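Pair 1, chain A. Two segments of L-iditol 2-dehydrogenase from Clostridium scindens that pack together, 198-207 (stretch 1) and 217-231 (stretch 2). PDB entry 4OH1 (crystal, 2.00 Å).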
# COMPACT_ATOMS: atom_id res chain seq x y z
N ALA A 198 1.35 16.66 7.90
CA ALA A 198 2.40 16.60 8.88
C ALA A 198 2.11 17.51 10.03
O ALA A 198 1.72 18.65 9.81
CB ALA A 198 3.72 16.96 8.28
N SER A 199 2.34 17.01 11.26
CA SER A 199 2.01 17.75 12.46
C SER A 199 3.25 18.40 13.04
O SER A 199 3.12 19.34 13.81
CB SER A 199 1.31 16.85 13.47
OG SER A 199 2.02 15.63 13.62
N THR A 200 4.44 17.90 12.68
CA THR A 200 5.69 18.63 12.98
C THR A 200 6.63 18.66 11.78
O THR A 200 6.85 17.64 11.18
CB THR A 200 6.40 18.01 14.16
OG1 THR A 200 5.54 18.10 15.28
CG2 THR A 200 7.69 18.74 14.49
N ILE A 201 7.09 19.85 11.38
CA ILE A 201 8.01 20.00 10.23
C ILE A 201 9.23 20.78 10.67
O ILE A 201 9.11 21.90 11.10
CB ILE A 201 7.36 20.74 9.07
CG1 ILE A 201 6.09 20.01 8.63
CG2 ILE A 201 8.31 20.81 7.92
CD1 ILE A 201 5.16 20.76 7.65
N THR A 202 10.40 20.17 10.61
CA THR A 202 11.67 20.83 11.00
C THR A 202 12.63 20.81 9.85
O THR A 202 12.91 19.76 9.27
CB THR A 202 12.32 20.05 12.14
OG1 THR A 202 11.41 19.97 13.23
CG2 THR A 202 13.59 20.72 12.61
N VAL A 203 13.12 21.97 9.49
CA VAL A 203 14.12 22.10 8.43
C VAL A 203 15.51 22.37 9.00
O VAL A 203 15.69 23.09 10.01
CB VAL A 203 13.71 23.23 7.46
CG1 VAL A 203 14.77 23.51 6.38
CG2 VAL A 203 12.37 22.87 6.78
N PHE A 204 16.50 21.79 8.34
CA PHE A 204 17.89 21.92 8.78
C PHE A 204 18.72 22.57 7.67
O PHE A 204 18.57 22.19 6.54
CB PHE A 204 18.48 20.54 9.13
CG PHE A 204 17.80 19.84 10.24
CD1 PHE A 204 16.61 19.15 10.02
CD2 PHE A 204 18.36 19.80 11.52
CE1 PHE A 204 15.97 18.46 11.04
CE2 PHE A 204 17.72 19.10 12.54
CZ PHE A 204 16.50 18.42 12.26
N ASP A 205 19.53 23.56 8.00
CA ASP A 205 20.48 24.12 7.02
C ASP A 205 21.65 24.78 7.75
O ASP A 205 21.56 24.94 8.95
CB ASP A 205 19.76 25.16 6.13
CG ASP A 205 20.49 25.44 4.82
OD1 ASP A 205 21.43 26.29 4.77
OD2 ASP A 205 20.12 24.85 3.78
N ILE A 206 22.71 25.21 7.04
CA ILE A 206 23.82 26.04 7.63
C ILE A 206 23.51 27.54 7.68
O ILE A 206 23.94 28.31 8.56
CB ILE A 206 25.09 25.95 6.78
CG1 ILE A 206 25.42 24.50 6.42
CG2 ILE A 206 26.25 26.55 7.54
CD1 ILE A 206 25.30 23.56 7.61
N VAL A 207 22.78 27.96 6.69
CA VAL A 207 22.64 29.37 6.42
C VAL A 207 21.42 29.92 7.15
O VAL A 207 20.34 29.44 6.94
CB VAL A 207 22.52 29.56 4.90
CG1 VAL A 207 22.33 31.05 4.52
CG2 VAL A 207 23.75 28.90 4.20
N ASN A 217 7.80 29.51 4.82
CA ASN A 217 7.09 28.55 3.98
C ASN A 217 6.19 27.59 4.76
O ASN A 217 5.54 26.77 4.15
CB ASN A 217 8.08 27.76 3.10
CG ASN A 217 8.42 28.49 1.83
OD1 ASN A 217 7.79 28.30 0.82
ND2 ASN A 217 9.36 29.40 1.92
N GLY A 218 6.17 27.67 6.09
CA GLY A 218 5.32 26.79 6.92
C GLY A 218 6.01 25.81 7.83
O GLY A 218 5.35 25.02 8.45
N ALA A 219 7.34 25.87 7.97
CA ALA A 219 7.99 24.94 8.83
C ALA A 219 7.68 25.33 10.25
O ALA A 219 7.60 26.49 10.54
CB ALA A 219 9.45 24.99 8.63
N ASP A 220 7.58 24.36 11.13
CA ASP A 220 7.43 24.65 12.56
C ASP A 220 8.76 25.06 13.18
O ASP A 220 8.81 25.97 13.99
CB ASP A 220 6.85 23.42 13.31
CG ASP A 220 5.51 22.97 12.75
OD1 ASP A 220 4.54 23.69 12.95
OD2 ASP A 220 5.41 21.95 12.05
N TYR A 221 9.84 24.38 12.83
CA TYR A 221 11.13 24.71 13.38
C TYR A 221 12.15 24.73 12.26
O TYR A 221 12.01 24.03 11.25
CB TYR A 221 11.54 23.66 14.42
CG TYR A 221 10.53 23.50 15.50
CD1 TYR A 221 10.34 24.50 16.45
CD2 TYR A 221 9.71 22.40 15.56
CE1 TYR A 221 9.42 24.38 17.44
CE2 TYR A 221 8.74 22.28 16.56
CZ TYR A 221 8.62 23.28 17.48
OH TYR A 221 7.69 23.22 18.46
N ALA A 222 13.18 25.51 12.45
CA ALA A 222 14.25 25.62 11.49
C ALA A 222 15.56 25.71 12.23
O ALA A 222 15.76 26.62 13.00
CB ALA A 222 14.05 26.81 10.62
N LEU A 223 16.44 24.73 12.03
CA LEU A 223 17.60 24.59 12.87
C LEU A 223 18.88 24.56 12.08
O LEU A 223 18.94 24.08 10.93
CB LEU A 223 17.51 23.29 13.65
CG LEU A 223 16.32 23.12 14.60
CD1 LEU A 223 16.31 21.73 15.21
CD2 LEU A 223 16.38 24.20 15.64
N ASN A 224 19.93 25.02 12.74
CA ASN A 224 21.25 25.01 12.15
C ASN A 224 21.95 23.66 12.25
O ASN A 224 22.26 23.19 13.35
CB ASN A 224 22.11 26.05 12.81
CG ASN A 224 23.38 26.27 12.04
OD1 ASN A 224 24.09 25.32 11.64
ND2 ASN A 224 23.64 27.53 11.74
N SER A 225 22.23 23.04 11.10
CA SER A 225 22.67 21.65 11.07
C SER A 225 24.13 21.47 11.44
O SER A 225 24.56 20.31 11.65
CB SER A 225 22.44 21.01 9.71
OG SER A 225 22.96 21.80 8.68
N ALA A 226 24.85 22.60 11.51
CA ALA A 226 26.24 22.70 11.96
C ALA A 226 26.39 22.88 13.47
O ALA A 226 27.38 22.44 14.03
CB ALA A 226 26.97 23.85 11.22
N GLU A 227 25.45 23.52 14.15
CA GLU A 227 25.54 23.60 15.59
C GLU A 227 25.52 22.23 16.25
O GLU A 227 24.63 21.44 15.98
CB GLU A 227 24.40 24.37 16.16
CG GLU A 227 24.47 25.87 15.95
CD GLU A 227 23.32 26.57 16.68
OE1 GLU A 227 22.67 25.92 17.54
OE2 GLU A 227 23.08 27.75 16.40
N GLU A 228 26.47 21.95 17.13
CA GLU A 228 26.48 20.65 17.79
C GLU A 228 25.33 20.54 18.79
O GLU A 228 24.80 21.54 19.23
CB GLU A 228 27.84 20.35 18.43
CG GLU A 228 28.24 21.30 19.49
CD GLU A 228 29.05 20.59 20.54
OE1 GLU A 228 28.46 19.75 21.25
OE2 GLU A 228 30.26 20.85 20.64
N GLY A 229 24.94 19.30 19.11
CA GLY A 229 23.72 19.04 19.85
C GLY A 229 22.41 19.16 19.06
O GLY A 229 21.32 19.02 19.64
N VAL A 230 22.49 19.41 17.76
CA VAL A 230 21.30 19.75 17.01
C VAL A 230 20.32 18.61 16.95
O VAL A 230 19.12 18.81 17.04
CB VAL A 230 21.62 20.31 15.63
CG1 VAL A 230 22.31 19.26 14.72
CG2 VAL A 230 20.35 20.87 15.01
N ALA A 231 20.82 17.40 16.87
CA ALA A 231 19.92 16.27 16.86
C ALA A 231 19.01 16.25 18.09
O ALA A 231 17.79 16.06 17.95
CB ALA A 231 20.69 15.01 16.77

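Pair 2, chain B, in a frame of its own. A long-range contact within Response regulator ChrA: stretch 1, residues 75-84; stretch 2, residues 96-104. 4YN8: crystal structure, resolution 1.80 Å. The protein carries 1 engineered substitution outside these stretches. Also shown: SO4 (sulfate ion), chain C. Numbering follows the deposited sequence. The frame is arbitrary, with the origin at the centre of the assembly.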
# COMPACT_ATOMS: atom_id res chain seq x y z
N PRO B 75 21.83 -4.12 -4.56
CA PRO B 75 21.55 -3.37 -5.79
C PRO B 75 20.27 -2.57 -5.67
O PRO B 75 19.49 -2.83 -4.78
CB PRO B 75 21.41 -4.43 -6.86
CG PRO B 75 21.19 -5.70 -6.14
CD PRO B 75 21.72 -5.58 -4.73
N PRO B 76 20.12 -1.55 -6.51
CA PRO B 76 18.90 -0.75 -6.50
C PRO B 76 17.74 -1.57 -7.03
O PRO B 76 17.92 -2.52 -7.79
CB PRO B 76 19.25 0.39 -7.46
CG PRO B 76 20.20 -0.16 -8.41
CD PRO B 76 21.05 -1.11 -7.56
N VAL B 77 16.54 -1.19 -6.59
CA VAL B 77 15.30 -1.94 -6.82
C VAL B 77 14.29 -1.09 -7.60
O VAL B 77 14.12 0.10 -7.31
CB VAL B 77 14.66 -2.32 -5.50
CG1 VAL B 77 13.30 -3.00 -5.66
CG2 VAL B 77 15.65 -3.15 -4.70
N LEU B 78 13.71 -1.71 -8.63
CA LEU B 78 12.56 -1.16 -9.32
C LEU B 78 11.36 -2.00 -8.91
O LEU B 78 11.32 -3.22 -9.17
CB LEU B 78 12.78 -1.20 -10.85
CG LEU B 78 11.56 -0.96 -11.73
CD1 LEU B 78 11.11 0.49 -11.44
CD2 LEU B 78 11.99 -1.16 -13.18
N ILE B 79 10.35 -1.37 -8.27
CA ILE B 79 9.13 -2.05 -7.89
C ILE B 79 8.09 -1.86 -8.98
O ILE B 79 7.85 -0.72 -9.44
CB ILE B 79 8.56 -1.50 -6.56
CG1 ILE B 79 9.47 -1.91 -5.42
CG2 ILE B 79 7.14 -1.96 -6.32
CD1 ILE B 79 9.08 -1.29 -4.07
N LEU B 80 7.51 -2.99 -9.37
CA LEU B 80 6.41 -3.04 -10.36
C LEU B 80 5.12 -3.40 -9.69
O LEU B 80 5.05 -4.30 -8.84
CB LEU B 80 6.69 -4.00 -11.46
CG LEU B 80 7.98 -3.83 -12.26
CD1 LEU B 80 8.13 -4.87 -13.36
CD2 LEU B 80 8.15 -2.45 -12.84
N THR B 81 4.06 -2.70 -10.06
CA THR B 81 2.77 -3.06 -9.52
C THR B 81 1.69 -2.79 -10.55
O THR B 81 1.99 -2.55 -11.71
CB THR B 81 2.56 -2.38 -8.17
OG1 THR B 81 1.49 -2.99 -7.43
CG2 THR B 81 2.37 -0.88 -8.31
N THR B 82 0.43 -2.93 -10.13
CA THR B 82 -0.72 -2.60 -11.00
C THR B 82 -1.54 -1.47 -10.34
O THR B 82 -1.57 -1.28 -9.13
CB THR B 82 -1.62 -3.82 -11.27
OG1 THR B 82 -2.23 -4.30 -10.08
CG2 THR B 82 -0.81 -4.98 -11.84
N TYR B 83 -2.22 -0.73 -11.17
CA TYR B 83 -2.93 0.46 -10.68
C TYR B 83 -4.02 0.12 -9.69
O TYR B 83 -4.36 0.94 -8.83
CB TYR B 83 -3.45 1.27 -11.86
CG TYR B 83 -4.71 0.73 -12.49
CD1 TYR B 83 -4.65 -0.23 -13.50
CD2 TYR B 83 -5.97 1.16 -12.05
CE1 TYR B 83 -5.80 -0.73 -14.07
CE2 TYR B 83 -7.13 0.66 -12.64
CZ TYR B 83 -7.04 -0.30 -13.63
OH TYR B 83 -8.20 -0.79 -14.23
N ASP B 84 -4.55 -1.10 -9.80
CA ASP B 84 -5.64 -1.58 -8.97
C ASP B 84 -5.20 -2.67 -8.04
O ASP B 84 -6.00 -3.51 -7.59
CB ASP B 84 -6.83 -2.06 -9.82
CG ASP B 84 -6.47 -3.22 -10.76
OD1 ASP B 84 -5.24 -3.55 -10.98
OD2 ASP B 84 -7.46 -3.76 -11.31
N GLY B 96 10.82 3.17 -0.16
CA GLY B 96 11.87 3.93 -0.82
C GLY B 96 12.75 3.21 -1.81
O GLY B 96 14.00 3.40 -1.86
N ALA B 97 12.13 2.37 -2.64
CA ALA B 97 12.83 1.79 -3.78
C ALA B 97 13.31 2.91 -4.71
O ALA B 97 12.68 3.95 -4.79
CB ALA B 97 11.92 0.88 -4.53
N MET B 98 14.39 2.65 -5.41
CA MET B 98 14.92 3.57 -6.41
C MET B 98 13.85 3.94 -7.43
O MET B 98 13.66 5.14 -7.72
CB MET B 98 16.15 2.99 -7.08
CG MET B 98 16.86 3.86 -8.08
SD MET B 98 17.53 5.39 -7.38
CE MET B 98 18.56 4.79 -6.08
N GLY B 99 13.12 2.93 -7.94
CA GLY B 99 12.08 3.19 -8.93
C GLY B 99 10.79 2.47 -8.70
O GLY B 99 10.75 1.45 -8.00
N TYR B 100 9.73 3.01 -9.30
CA TYR B 100 8.39 2.45 -9.24
C TYR B 100 7.81 2.62 -10.65
O TYR B 100 7.96 3.69 -11.26
CB TYR B 100 7.48 3.25 -8.27
CG TYR B 100 7.90 3.16 -6.84
CD1 TYR B 100 8.89 3.99 -6.33
CD2 TYR B 100 7.38 2.21 -6.05
CE1 TYR B 100 9.35 3.83 -5.05
CE2 TYR B 100 7.77 2.08 -4.72
CZ TYR B 100 8.77 2.87 -4.25
OH TYR B 100 9.18 2.69 -2.96
N LEU B 101 7.10 1.60 -11.10
CA LEU B 101 6.45 1.62 -12.42
C LEU B 101 5.29 0.67 -12.41
O LEU B 101 5.28 -0.30 -11.65
CB LEU B 101 7.44 1.22 -13.51
CG LEU B 101 7.04 1.59 -14.94
CD1 LEU B 101 7.13 3.07 -15.19
CD2 LEU B 101 7.91 0.80 -15.94
N LEU B 102 4.27 0.93 -13.24
CA LEU B 102 3.24 -0.06 -13.41
C LEU B 102 3.63 -1.14 -14.41
O LEU B 102 4.31 -0.88 -15.37
CB LEU B 102 1.92 0.56 -13.85
CG LEU B 102 1.30 1.58 -12.89
CD1 LEU B 102 -0.02 2.09 -13.46
CD2 LEU B 102 1.10 0.98 -11.54
N LYS B 103 3.13 -2.34 -14.19
CA LYS B 103 3.52 -3.50 -15.05
C LYS B 103 3.05 -3.41 -16.47
O LYS B 103 3.69 -4.00 -17.34
CB LYS B 103 3.00 -4.81 -14.48
CG LYS B 103 3.63 -5.20 -13.18
CD LYS B 103 3.08 -6.51 -12.61
CE LYS B 103 3.74 -6.80 -11.28
NZ LYS B 103 2.89 -7.71 -10.54
N ASP B 104 2.00 -2.65 -16.72
CA ASP B 104 1.52 -2.42 -18.09
C ASP B 104 1.88 -1.05 -18.67
O ASP B 104 1.28 -0.59 -19.63
CB ASP B 104 0.03 -2.68 -18.13
CG ASP B 104 -0.77 -1.70 -17.26
OD1 ASP B 104 -0.20 -0.78 -16.60
OD2 ASP B 104 -2.02 -1.85 -17.27
S SO4 C . 1.62 -6.45 -7.22
O1 SO4 C . 1.16 -6.41 -8.62
O2 SO4 C . 0.49 -6.17 -6.34
O3 SO4 C . 2.21 -7.73 -6.74
O4 SO4 C . 2.69 -5.38 -7.00
O HOH W 1 16.39 0.64 -4.26
O HOH W 2 -1.41 -1.35 -13.99

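Both pairs consist of two neighbouring parallel β-strands, the second preceded by a glycine that follows a helix. The strand axes approach to 4.6 Å in pair 1 and 4.5 Å in pair 2, at angles of 26° and 25°, and the central 14 residues superpose with an RMSD of 0.5 Å. Thr202(A), Val203(A), Phe204(A) and Asp205(A) fall on Leu78(B), Ile79(B), Leu80(B) and Thr81(B); across the interface Tyr221(A), Ala222(A), Leu223(A) and Asn224(A) fall on Gly99(B), Tyr100(B), Leu101(B) and Leu102(B).

The same ladder of five backbone hydrogen bonds joins the strands. In pair 1 it begins with Tyr221(A) N to Ile201(A) O (3.1 Å) and ends with Ser225(A) N to Asp205(A) O (2.9 Å); in pair 2 it runs from Gly99(B) N to Val77(B) O (3.1 Å) to Lys103(B) N to Thr81(B) O (2.7 Å). Since only backbone atoms take part, the ladder tolerates very different side chains.

At the start, Ala219(A) and Ala97(B) coincide and pack similarly: Ala219(A) CB lies 4.1 Å from Val203(A) CG2, and Ala97(B) CB lies 3.6 Å from Ile79(B) CD1. The next position diverges. Asp220(A) reaches back to accept a hydrogen bond at OD2 from Ile201(A) N (2.8 Å), whereas Met98(B) makes an apolar contact, its CB 4.1 Å from Pro76(B) CB. In pair 2 a water accepts hydrogen bonds from both Val77(B) N (3.0 Å) and Met98(B) N (3.1 Å), so the nitrogen matching that of Ile201(A) is satisfied by solvent.

Bulk is distributed differently on the two faces. With Thr202(A) and Phe204(A), pair 1 places Tyr221(A), whose ring edge meets Thr202(A) OG1, and Leu223(A), whose CD1 lies 4.0 Å from Phe204(A) CE2. On the equivalent face of pair 2, Gly99(B) leaves room for Leu78(B): CD1 comes within 3.4 Å of Gly99(B) C, and an ideal CB on the glycine would clash with it. On the other face the large residue is Tyr100(B), matching Ala222(A); its CE2 lies 3.7 Å from Ile79(B) CD1.

The ends also differ. Asn224(A) OD1 accepts a hydrogen bond from Ala226(A) N (2.8 Å), while its counterpart Leu102(B) packs CD1 against Tyr83(B) CB at 3.9 Å. Lys103(B), matching Ser225(A), lays its CG 3.7 Å from Leu80(B) CB and donates from NZ to sulfate O1 (2.9 Å).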